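Local structure of envelopment polyprotein (Bovine Schmallenberg virus BH80/Germany/2011, 7A56) at residues R225-I230 with N337-L342. The protein is the envelope glycoprotein Gc, a class II membrane fusion protein that probably merges the viral and host membranes during entry. Sequence-based numbering, arbitrary orientation.
Sequences RIQLDI and NYKIML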
loop_
_atom_site.group_PDB
_atom_site.type_symbol
_atom_site.label_atom_id
_atom_site.label_comp_id
_atom_site.label_asym_id
_atom_site.label_seq_id
_atom_site.Cartn_x
_atom_site.Cartn_y
_atom_site.Cartn_z
ATOM N N ARG A 225 -39.237 -0.783 -2.753
ATOM C CA ARG A 225 -39.060 -1.848 -3.740
ATOM C C ARG A 225 -37.608 -2.253 -3.976
ATOM O O ARG A 225 -37.338 -3.419 -4.350
ATOM C CB ARG A 225 -39.661 -1.388 -5.072
ATOM C CG ARG A 225 -41.190 -1.227 -5.003
ATOM C CD ARG A 225 -41.673 -0.318 -6.123
ATOM N NE ARG A 225 -43.120 -0.227 -6.070
ATOM C CZ ARG A 225 -43.786 0.567 -5.235
ATOM N NH1 ARG A 225 -43.128 1.367 -4.415
ATOM N NH2 ARG A 225 -45.133 0.559 -5.233
ATOM N N ILE A 226 -36.659 -1.328 -3.816
ATOM C CA ILE A 226 -35.275 -1.606 -4.210
ATOM C C ILE A 226 -34.316 -1.208 -3.104
ATOM O O ILE A 226 -34.390 -0.095 -2.559
ATOM C CB ILE A 226 -34.893 -0.900 -5.524
ATOM C CG1 ILE A 226 -35.878 -1.285 -6.663
ATOM C CG2 ILE A 226 -33.376 -1.180 -5.853
ATOM C CD1 ILE A 226 -35.691 -0.359 -7.881
ATOM N N GLN A 227 -33.461 -2.144 -2.714
ATOM C CA GLN A 227 -32.412 -1.819 -1.753
ATOM C C GLN A 227 -31.050 -2.073 -2.382
ATOM O O GLN A 227 -30.870 -3.038 -3.135
ATOM C CB GLN A 227 -32.577 -2.655 -0.448
ATOM C CG GLN A 227 -33.863 -2.377 0.312
ATOM C CD GLN A 227 -34.874 -3.297 -0.060
ATOM O OE1 GLN A 227 -34.636 -4.520 -0.057
ATOM N NE2 GLN A 227 -36.073 -2.761 -0.408
ATOM N N LEU A 228 -30.063 -1.223 -2.047
ATOM C CA LEU A 228 -28.717 -1.463 -2.521
ATOM C C LEU A 228 -27.735 -1.157 -1.395
ATOM O O LEU A 228 -28.021 -0.341 -0.516
ATOM C CB LEU A 228 -28.344 -0.579 -3.747
ATOM C CG LEU A 228 -29.285 -0.522 -4.968
ATOM C CD1 LEU A 228 -30.194 0.668 -4.749
ATOM C CD2 LEU A 228 -28.482 -0.392 -6.276
ATOM N N ASP A 229 -26.596 -1.861 -1.378
ATOM C CA ASP A 229 -25.516 -1.481 -0.432
ATOM C C ASP A 229 -24.167 -1.672 -1.110
ATOM O O ASP A 229 -24.023 -2.448 -2.071
ATOM C CB ASP A 229 -25.575 -2.244 0.916
ATOM C CG ASP A 229 -25.230 -3.749 0.820
ATOM O OD1 ASP A 229 -24.091 -4.112 0.473
ATOM O OD2 ASP A 229 -26.113 -4.611 1.135
ATOM N N ILE A 230 -23.131 -0.968 -0.611
ATOM C CA ILE A 230 -21.774 -1.314 -1.014
ATOM C C ILE A 230 -21.070 -2.067 0.122
ATOM O O ILE A 230 -21.173 -1.697 1.299
ATOM C CB ILE A 230 -20.990 -0.056 -1.434
ATOM C CG1 ILE A 230 -19.631 -0.485 -1.953
ATOM C CG2 ILE A 230 -20.911 0.917 -0.239
ATOM C CD1 ILE A 230 -18.818 0.747 -2.608
ATOM N N ASN A 337 -24.443 -4.801 -3.698
ATOM C CA ASN A 337 -25.555 -5.750 -3.600
ATOM C C ASN A 337 -26.855 -5.028 -3.883
ATOM O O ASN A 337 -26.993 -3.843 -3.551
ATOM C CB ASN A 337 -25.562 -6.380 -2.202
ATOM C CG ASN A 337 -24.313 -7.147 -1.936
ATOM O OD1 ASN A 337 -24.074 -8.156 -2.575
ATOM N ND2 ASN A 337 -23.472 -6.665 -1.026
ATOM N N TYR A 338 -27.829 -5.743 -4.489
ATOM C CA TYR A 338 -29.108 -5.101 -4.720
ATOM C C TYR A 338 -30.221 -6.150 -4.701
ATOM O O TYR A 338 -30.009 -7.314 -5.052
ATOM C CB TYR A 338 -29.165 -4.354 -6.062
ATOM C CG TYR A 338 -28.791 -5.184 -7.314
ATOM C CD1 TYR A 338 -29.771 -5.894 -8.003
ATOM C CD2 TYR A 338 -27.484 -5.231 -7.802
ATOM C CE1 TYR A 338 -29.480 -6.621 -9.145
ATOM C CE2 TYR A 338 -27.151 -5.953 -8.980
ATOM C CZ TYR A 338 -28.205 -6.671 -9.639
ATOM O OH TYR A 338 -27.955 -7.379 -10.806
ATOM N N LYS A 339 -31.398 -5.686 -4.312
ATOM C CA LYS A 339 -32.604 -6.507 -4.247
ATOM C C LYS A 339 -33.773 -5.692 -4.766
ATOM O O LYS A 339 -33.964 -4.525 -4.383
ATOM C CB LYS A 339 -32.830 -6.996 -2.798
ATOM C CG LYS A 339 -34.088 -7.977 -2.625
ATOM C CD LYS A 339 -34.421 -8.097 -1.154
ATOM C CE LYS A 339 -35.695 -9.088 -0.939
ATOM N NZ LYS A 339 -35.919 -9.277 0.532
ATOM N N ILE A 340 -34.567 -6.326 -5.645
ATOM C CA ILE A 340 -35.711 -5.700 -6.311
ATOM C C ILE A 340 -36.938 -6.574 -6.037
ATOM O O ILE A 340 -36.873 -7.798 -6.214
ATOM C CB ILE A 340 -35.481 -5.585 -7.832
ATOM C CG1 ILE A 340 -34.286 -4.657 -8.157
ATOM C CG2 ILE A 340 -36.781 -5.146 -8.566
ATOM C CD1 ILE A 340 -33.655 -5.056 -9.518
ATOM N N MET A 341 -37.994 -5.954 -5.500
ATOM C CA MET A 341 -39.259 -6.626 -5.116
ATOM C C MET A 341 -40.416 -5.745 -5.556
ATOM O O MET A 341 -40.770 -4.789 -4.849
ATOM C CB MET A 341 -39.275 -6.841 -3.607
ATOM C CG MET A 341 -40.537 -7.629 -3.060
ATOM S SD MET A 341 -40.021 -8.360 -1.483
ATOM C CE MET A 341 -41.016 -9.863 -1.479
ATOM N N LEU A 342 -41.026 -6.078 -6.708
ATOM C CA LEU A 342 -42.060 -5.233 -7.295
ATOM C C LEU A 342 -43.479 -5.761 -7.050
ATOM O O LEU A 342 -44.452 -5.047 -7.322
ATOM C CB LEU A 342 -41.822 -5.087 -8.805
ATOM C CG LEU A 342 -40.418 -4.616 -9.182
ATOM C CD1 LEU A 342 -40.224 -4.355 -10.704
ATOM C CD2 LEU A 342 -40.101 -3.345 -8.432
HETATM O O HOH W 1 -44.315 -2.049 -7.744
HETATM O O HOH W 2 -34.859 -6.682 2.104
#
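Asp229 and Asn337 face each other as a hydrogen-bonded pair of two antiparallel strands, a worked example of how a sheet sorts apolar and polar side chains onto its two faces. Five backbone hydrogen bonds join the strands, among them Lys339 N to Gln227 O at 2.9 Å.

One face is buried and apolar. Ile226 CG1 and Ile340 CG1 lie side by side, 4.0 Å apart. CB of Tyr338 meets CG of Leu228; chi1 of 54° sets CG of Tyr338 between its backbone N and carbonyl carbon, and the side-chain end leads away from 225-230, packing on Ala87, Ile89 and Ile104.

The close grip is polar: ND2 of Asn337 meets OD1 of Asp229 on its syn side at 3.0 Å, almost straight (177°) but 26° out of the carboxylate plane. OD1 also bonds Gln231 NE2, and OD2 bonds Thr58 and His78 of the second subunit.

The looser, watered side begins at Gln227, whose NE2 bonds Ser223 O. The nearest Lys339 atom to OE1 of Gln227 is CD, at 3.7 Å, and a water bridges OE1 to Lys339 NZ. Another water links Arg225 NE to Leu342 O, while Arg225 NH1 forms a salt bridge with OD2 of Asp37 of helix 23-40.

With Lys339 NZ also bonding Thr60 O of the second subunit, as Asp229 OD2 bonds its partners there, the chemistry is consistent with a polar face that helps join subunits of the postfusion trimer.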